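Local atomic coordinates of conserved Archaeal protein (Sulfolobus acidocaldarius, PDB entry 4OPC), a protein that reduces the isoprenoid double bonds of digeranylgeranylglycerophospholipids with an FAD cofactor, giving the saturated archaeols of archaeal membrane lipids. Residues F351-Q356 / N443-F448; N426-P431 / G435-E440. All coordinates share one frame; numbering follows the deposited sequence.

In the fold
Both contacts use helix 434-452, the C-terminal helix of this FAD-dependent reductase, and their centres lie about 19 Å apart. Contact 2 sits at the start of that helix and packs it against the loop that follows helix 410-425; contact 1 lies further along and packs it against helix 332-357, whose Arg352, Leu355 and Gln356 touch the bound phospholipid. Both are mostly buried; the centre of contact 1 is about 19 Å and that of contact 2 about 23 Å from the centre of the chain. Their chemistry differs: 351-356 / 443-448 combines phenylalanine and leucine with an arginine held by outside polar partners, whereas 426-431 / 435-440 is an aromatic and proline cluster with a bridging water.

Contact 1: residues F351-Q356 / N443-F448; sequences FRRFLQ and NVLTEF
Helices 351-356 and 443-448 run nearly parallel, their axes 11.7 Å apart at closest and crossing at -15°, a wide spacing spanned by Arg353 and Phe448, whose CA atoms are 8.9 Å apart. This is helix-helix packing in the all-helical C-terminal part of the reductase, between helix 332-357 and the final helix 434-452. Phe448 reaches across with its ring edge: CE2 lies 3.8 Å from Arg353 CB, which sits in the plane of the ring, and CZ is 4.3 Å from Phe354 CB. With CG anti to the backbone N (chi1 -178°), the ring is thrown out from its own helix toward the base of these two side chains. Phe354 turns its own ring elsewhere, onto Leu410 and Val413 of helix 410-425, and comes close to the bound phospholipid; Ser416 of that same helix touches Phe448.

Arg353 runs extended from CG to NE, passing its CD near Phe448 CD2 (4.2 Å) and bringing its guanidinium to Leu445. One methyl of that leucine, CD2, lies over the centre of the guanidinium face, so an apolar branch covers the flat of the group while its polar rim stays available for bonds. The guanidinium and the Phe448 ring are inclined at 65°, far from a parallel stack. Around the rim, NE forms a salt bridge with Asp349 of its own helix, 332-357, and NH1 a hydrogen bond with Asn449 of helix 434-452, so the guanidinium ties the two helices together. These bonds probably fix the rotation of the group; the acidic Asp349 probably also offsets the like charge of Arg274, which lies near NH2. The nearest approach of Leu445 is from CD2 to Arg353 CZ, at 3.9 Å.

Contact 2: residues N426-P431 / G435-E440; sequences NYPRSP and GSWRRE
Pro428 and Tyr427 both press on one face of the Trp437 indole, the proline over its five-membered ring and the tyrosine over its six-membered ring. Pro428 CD stands 3.4 Å from the centroid of the five-membered ring and 11° off its normal, a CH-pi contact with CD almost straight above the ring, while Pro428 CG reaches back to Trp437 CB at 3.5 Å. Tyr427 presents its CD1-CE1 edge to the benzo ring in an edge-to-face pair: the centroids are 4.7 Å apart, the planes meet at 65°, and CE1 is 3.6 Å from Trp437 CH2. A chi1 of 174° turns the indole of Trp437 away from the backbone N and out toward the loop 426-431.

Hydrogen bonds to outside carbonyls probably hold the rings in place. Trp437 NE1 donates to Leu423 O near the end of helix 410-425, and Tyr427 OH is hydrogen-bonded to Tyr277 O. Tyr424 adds another edge-to-face pair to the indole. Beyond the rings, a water takes the Gly435 N-H at 3.0 Å from that N and donates to Pro431 O, linking the loop to the first turn of the helix.

The loop between helices 410-425 and 434-452 therefore packs on the indole by apolar and aromatic contact, while backbone carbonyls outside the two segments satisfy the indole N-H and the tyrosine hydroxyl.

Contact 1: residues F351-Q356 / N443-F448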
loop_
_atom_site.group_PDB
_atom_site.type_symbol
_atom_site.label_atom_id
_atom_site.label_comp_id
_atom_site.label_asym_id
_atom_site.label_seq_id
_atom_site.Cartn_x
_atom_site.Cartn_y
_atom_site.Cartn_z
ATOM N N PHE A 351 3.387 -6.879 13.609
ATOM C CA PHE A 351 4.769 -6.458 13.794
ATOM C C PHE A 351 4.889 -4.931 13.842
ATOM O O PHE A 351 5.580 -4.387 14.712
ATOM C CB PHE A 351 5.652 -7.093 12.707
ATOM C CG PHE A 351 7.129 -6.991 12.962
ATOM C CD1 PHE A 351 7.669 -7.270 14.209
ATOM C CD2 PHE A 351 7.989 -6.668 11.932
ATOM C CE1 PHE A 351 9.038 -7.180 14.425
ATOM C CE2 PHE A 351 9.356 -6.584 12.148
ATOM C CZ PHE A 351 9.874 -6.855 13.397
ATOM N N ARG A 352 4.177 -4.242 12.949
ATOM C CA ARG A 352 4.133 -2.782 12.955
ATOM C C ARG A 352 3.744 -2.196 14.317
ATOM O O ARG A 352 4.328 -1.209 14.767
ATOM C CB ARG A 352 3.144 -2.275 11.884
ATOM C CG ARG A 352 2.541 -0.909 12.225
ATOM C CD ARG A 352 1.432 -0.484 11.301
ATOM N NE ARG A 352 0.128 -1.084 11.593
ATOM C CZ ARG A 352 -0.811 -0.504 12.336
ATOM N NH1 ARG A 352 -0.583 0.679 12.872
ATOM N NH2 ARG A 352 -1.997 -1.077 12.495
ATOM N N ARG A 353 2.729 -2.774 14.942
ATOM C CA ARG A 353 2.218 -2.258 16.208
ATOM C C ARG A 353 3.302 -2.310 17.270
ATOM O O ARG A 353 3.469 -1.386 18.066
ATOM C CB ARG A 353 1.000 -3.067 16.641
ATOM C CG ARG A 353 -0.212 -2.832 15.763
ATOM C CD ARG A 353 -1.234 -3.945 15.914
ATOM N NE ARG A 353 -2.179 -3.873 14.807
ATOM C CZ ARG A 353 -3.475 -3.609 14.928
ATOM N NH1 ARG A 353 -4.025 -3.441 16.123
ATOM N NH2 ARG A 353 -4.229 -3.538 13.845
ATOM N N PHE A 354 4.055 -3.402 17.278
ATOM C CA PHE A 354 5.204 -3.529 18.142
ATOM C C PHE A 354 6.264 -2.459 17.842
ATOM O O PHE A 354 6.708 -1.749 18.748
ATOM C CB PHE A 354 5.767 -4.947 17.985
ATOM C CG PHE A 354 7.085 -5.180 18.668
ATOM C CD1 PHE A 354 7.178 -5.250 20.055
ATOM C CD2 PHE A 354 8.234 -5.359 17.912
ATOM C CE1 PHE A 354 8.406 -5.498 20.666
ATOM C CE2 PHE A 354 9.456 -5.603 18.518
ATOM C CZ PHE A 354 9.540 -5.675 19.892
ATOM N N LEU A 355 6.668 -2.351 16.580
ATOM C CA LEU A 355 7.720 -1.410 16.210
ATOM C C LEU A 355 7.331 0.022 16.571
ATOM O O LEU A 355 8.163 0.790 17.045
ATOM C CB LEU A 355 8.035 -1.517 14.710
ATOM C CG LEU A 355 8.599 -2.869 14.263
ATOM C CD1 LEU A 355 8.749 -2.879 12.748
ATOM C CD2 LEU A 355 9.937 -3.182 14.940
ATOM N N GLN A 356 6.066 0.377 16.345
ATOM C CA GLN A 356 5.610 1.738 16.645
ATOM C C GLN A 356 5.645 2.079 18.134
ATOM O O GLN A 356 5.624 3.254 18.491
ATOM C CB GLN A 356 4.214 1.975 16.075
ATOM C CG GLN A 356 4.197 2.086 14.557
ATOM C CD GLN A 356 2.795 2.184 13.994
ATOM O OE1 GLN A 356 1.887 1.466 14.415
ATOM N NE2 GLN A 356 2.606 3.074 13.028
ATOM N N ASN A 443 -10.187 -10.650 17.554
ATOM C CA ASN A 443 -9.779 -11.074 18.893
ATOM C C ASN A 443 -8.260 -11.163 19.052
ATOM O O ASN A 443 -7.711 -10.743 20.075
ATOM C CB ASN A 443 -10.455 -12.391 19.297
ATOM C CG ASN A 443 -11.941 -12.231 19.542
ATOM O OD1 ASN A 443 -12.438 -11.116 19.703
ATOM N ND2 ASN A 443 -12.659 -13.351 19.579
ATOM N N VAL A 444 -7.581 -11.696 18.043
ATOM C CA VAL A 444 -6.124 -11.768 18.075
ATOM C C VAL A 444 -5.534 -10.365 18.200
ATOM O O VAL A 444 -4.629 -10.122 18.998
ATOM C CB VAL A 444 -5.562 -12.468 16.817
ATOM C CG1 VAL A 444 -4.050 -12.293 16.723
ATOM C CG2 VAL A 444 -5.944 -13.937 16.809
ATOM N N LEU A 445 -6.065 -9.430 17.422
ATOM C CA LEU A 445 -5.581 -8.055 17.456
ATOM C C LEU A 445 -5.877 -7.363 18.789
ATOM O O LEU A 445 -5.008 -6.687 19.336
ATOM C CB LEU A 445 -6.185 -7.260 16.300
ATOM C CG LEU A 445 -5.739 -7.728 14.921
ATOM C CD1 LEU A 445 -6.570 -7.062 13.844
ATOM C CD2 LEU A 445 -4.273 -7.417 14.699
ATOM N N THR A 446 -7.092 -7.532 19.303
ATOM C CA THR A 446 -7.473 -6.961 20.594
ATOM C C THR A 446 -6.544 -7.447 21.705
ATOM O O THR A 446 -6.034 -6.649 22.502
ATOM C CB THR A 446 -8.929 -7.316 20.965
ATOM O OG1 THR A 446 -9.816 -6.755 19.990
ATOM C CG2 THR A 446 -9.283 -6.765 22.343
ATOM N N GLU A 447 -6.325 -8.756 21.758
ATOM C CA GLU A 447 -5.438 -9.330 22.766
ATOM C C GLU A 447 -4.006 -8.845 22.582
ATOM O O GLU A 447 -3.305 -8.566 23.557
ATOM C CB GLU A 447 -5.473 -10.857 22.718
ATOM C CG GLU A 447 -6.801 -11.476 23.085
ATOM C CD GLU A 447 -6.771 -12.989 22.993
ATOM O OE1 GLU A 447 -5.751 -13.591 23.399
ATOM O OE2 GLU A 447 -7.763 -13.576 22.508
ATOM N N PHE A 448 -3.561 -8.736 21.335
ATOM C CA PHE A 448 -2.208 -8.264 21.096
ATOM C C PHE A 448 -2.023 -6.813 21.534
ATOM O O PHE A 448 -1.039 -6.481 22.189
ATOM C CB PHE A 448 -1.784 -8.443 19.635
ATOM C CG PHE A 448 -0.377 -7.994 19.382
ATOM C CD1 PHE A 448 0.683 -8.745 19.856
ATOM C CD2 PHE A 448 -0.114 -6.796 18.740
ATOM C CE1 PHE A 448 1.985 -8.334 19.668
ATOM C CE2 PHE A 448 1.188 -6.376 18.549
ATOM C CZ PHE A 448 2.235 -7.142 19.011
#

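Contact 2: residues N426-P431 / G435-E440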
loop_
_atom_site.group_PDB
_atom_site.type_symbol
_atom_site.label_atom_id
_atom_site.label_comp_id
_atom_site.label_asym_id
_atom_site.label_seq_id
_atom_site.Cartn_x
_atom_site.Cartn_y
_atom_site.Cartn_z
ATOM N N ASN A 426 -5.913 -19.807 6.468
ATOM C CA ASN A 426 -7.214 -20.468 6.513
ATOM C C ASN A 426 -8.351 -19.484 6.246
ATOM O O ASN A 426 -9.418 -19.563 6.859
ATOM C CB ASN A 426 -7.417 -21.164 7.858
ATOM C CG ASN A 426 -6.470 -22.329 8.056
ATOM O OD1 ASN A 426 -6.608 -23.370 7.414
ATOM N ND2 ASN A 426 -5.499 -22.160 8.947
ATOM N N TYR A 427 -8.112 -18.552 5.327
ATOM C CA TYR A 427 -9.122 -17.589 4.931
ATOM C C TYR A 427 -10.408 -18.320 4.515
ATOM O O TYR A 427 -10.341 -19.353 3.854
ATOM C CB TYR A 427 -8.593 -16.720 3.780
ATOM C CG TYR A 427 -9.526 -15.576 3.470
ATOM C CD1 TYR A 427 -9.411 -14.359 4.139
ATOM C CD2 TYR A 427 -10.556 -15.730 2.548
ATOM C CE1 TYR A 427 -10.293 -13.319 3.886
ATOM C CE2 TYR A 427 -11.440 -14.705 2.293
ATOM C CZ TYR A 427 -11.305 -13.503 2.955
ATOM O OH TYR A 427 -12.189 -12.489 2.689
ATOM N N PRO A 428 -11.580 -17.780 4.906
ATOM C CA PRO A 428 -12.875 -18.414 4.626
ATOM C C PRO A 428 -13.047 -18.740 3.151
ATOM O O PRO A 428 -12.762 -17.895 2.309
ATOM C CB PRO A 428 -13.892 -17.335 5.001
ATOM C CG PRO A 428 -13.198 -16.421 5.908
ATOM C CD PRO A 428 -11.721 -16.533 5.675
ATOM N N ARG A 429 -13.516 -19.941 2.841
ATOM C CA ARG A 429 -13.662 -20.350 1.449
ATOM C C ARG A 429 -14.938 -19.806 0.815
ATOM O O ARG A 429 -15.110 -19.882 -0.395
ATOM C CB ARG A 429 -13.614 -21.873 1.329
ATOM C CG ARG A 429 -12.338 -22.498 1.871
ATOM C CD ARG A 429 -11.102 -21.852 1.263
ATOM N NE ARG A 429 -11.122 -21.899 -0.196
ATOM C CZ ARG A 429 -10.053 -21.719 -0.968
ATOM N NH1 ARG A 429 -8.867 -21.486 -0.419
ATOM N NH2 ARG A 429 -10.171 -21.782 -2.289
ATOM N N SER A 430 -15.827 -19.266 1.639
ATOM C CA SER A 430 -17.066 -18.683 1.146
ATOM C C SER A 430 -17.479 -17.529 2.060
ATOM O O SER A 430 -17.009 -17.437 3.186
ATOM C CB SER A 430 -18.165 -19.741 1.089
ATOM O OG SER A 430 -18.765 -19.896 2.357
ATOM N N PRO A 431 -18.351 -16.633 1.572
ATOM C CA PRO A 431 -18.828 -15.495 2.369
ATOM C C PRO A 431 -19.524 -15.886 3.670
ATOM O O PRO A 431 -19.504 -15.112 4.628
ATOM C CB PRO A 431 -19.840 -14.828 1.435
ATOM C CG PRO A 431 -19.362 -15.160 0.080
ATOM C CD PRO A 431 -18.789 -16.536 0.167
ATOM N N GLY A 435 -17.848 -13.772 8.790
ATOM C CA GLY A 435 -18.098 -13.175 10.089
ATOM C C GLY A 435 -17.355 -13.842 11.231
ATOM O O GLY A 435 -16.684 -13.179 12.029
ATOM N N SER A 436 -17.470 -15.161 11.322
ATOM C CA SER A 436 -16.811 -15.875 12.411
ATOM C C SER A 436 -15.291 -15.764 12.303
ATOM O O SER A 436 -14.603 -15.627 13.311
ATOM C CB SER A 436 -17.261 -17.340 12.471
ATOM O OG SER A 436 -16.982 -18.017 11.259
ATOM N N TRP A 437 -14.774 -15.797 11.080
ATOM C CA TRP A 437 -13.340 -15.653 10.857
ATOM C C TRP A 437 -12.865 -14.251 11.241
ATOM O O TRP A 437 -11.855 -14.101 11.945
ATOM C CB TRP A 437 -13.014 -15.969 9.399
ATOM C CG TRP A 437 -11.591 -15.708 9.010
ATOM C CD1 TRP A 437 -10.531 -16.565 9.144
ATOM C CD2 TRP A 437 -11.075 -14.517 8.418
ATOM N NE1 TRP A 437 -9.388 -15.972 8.656
ATOM C CE2 TRP A 437 -9.693 -14.715 8.211
ATOM C CE3 TRP A 437 -11.650 -13.309 8.020
ATOM C CZ2 TRP A 437 -8.873 -13.740 7.640
ATOM C CZ3 TRP A 437 -10.837 -12.343 7.456
ATOM C CH2 TRP A 437 -9.465 -12.563 7.273
ATOM N N ARG A 438 -13.597 -13.231 10.793
ATOM C CA ARG A 438 -13.278 -11.848 11.132
ATOM C C ARG A 438 -13.220 -11.641 12.650
ATOM O O ARG A 438 -12.333 -10.940 13.149
ATOM C CB ARG A 438 -14.301 -10.901 10.492
ATOM C CG ARG A 438 -14.096 -9.422 10.802
ATOM C CD ARG A 438 -15.144 -8.569 10.078
ATOM N NE ARG A 438 -16.494 -8.941 10.488
ATOM C CZ ARG A 438 -17.510 -9.172 9.660
ATOM N NH1 ARG A 438 -17.360 -9.058 8.344
ATOM N NH2 ARG A 438 -18.692 -9.512 10.153
ATOM N N ARG A 439 -14.153 -12.245 13.381
ATOM C CA ARG A 439 -14.166 -12.097 14.829
ATOM C C ARG A 439 -12.930 -12.748 15.456
ATOM O O ARG A 439 -12.369 -12.225 16.416
ATOM C CB ARG A 439 -15.471 -12.634 15.428
ATOM C CG ARG A 439 -16.691 -11.803 15.030
ATOM C CD ARG A 439 -17.961 -12.233 15.754
ATOM N NE ARG A 439 -18.490 -13.503 15.262
ATOM C CZ ARG A 439 -19.341 -13.617 14.247
ATOM N NH1 ARG A 439 -19.757 -12.538 13.599
ATOM N NH2 ARG A 439 -19.772 -14.815 13.872
ATOM N N GLU A 440 -12.490 -13.868 14.895
ATOM C CA GLU A 440 -11.250 -14.489 15.354
ATOM C C GLU A 440 -10.053 -13.563 15.155
ATOM O O GLU A 440 -9.202 -13.435 16.040
ATOM C CB GLU A 440 -10.982 -15.802 14.619
ATOM C CG GLU A 440 -11.885 -16.951 14.984
ATOM C CD GLU A 440 -11.423 -18.242 14.339
ATOM O OE1 GLU A 440 -11.906 -18.564 13.233
ATOM O OE2 GLU A 440 -10.561 -18.924 14.932
HETATM O O HOH W 1 -20.400 -14.424 7.377
#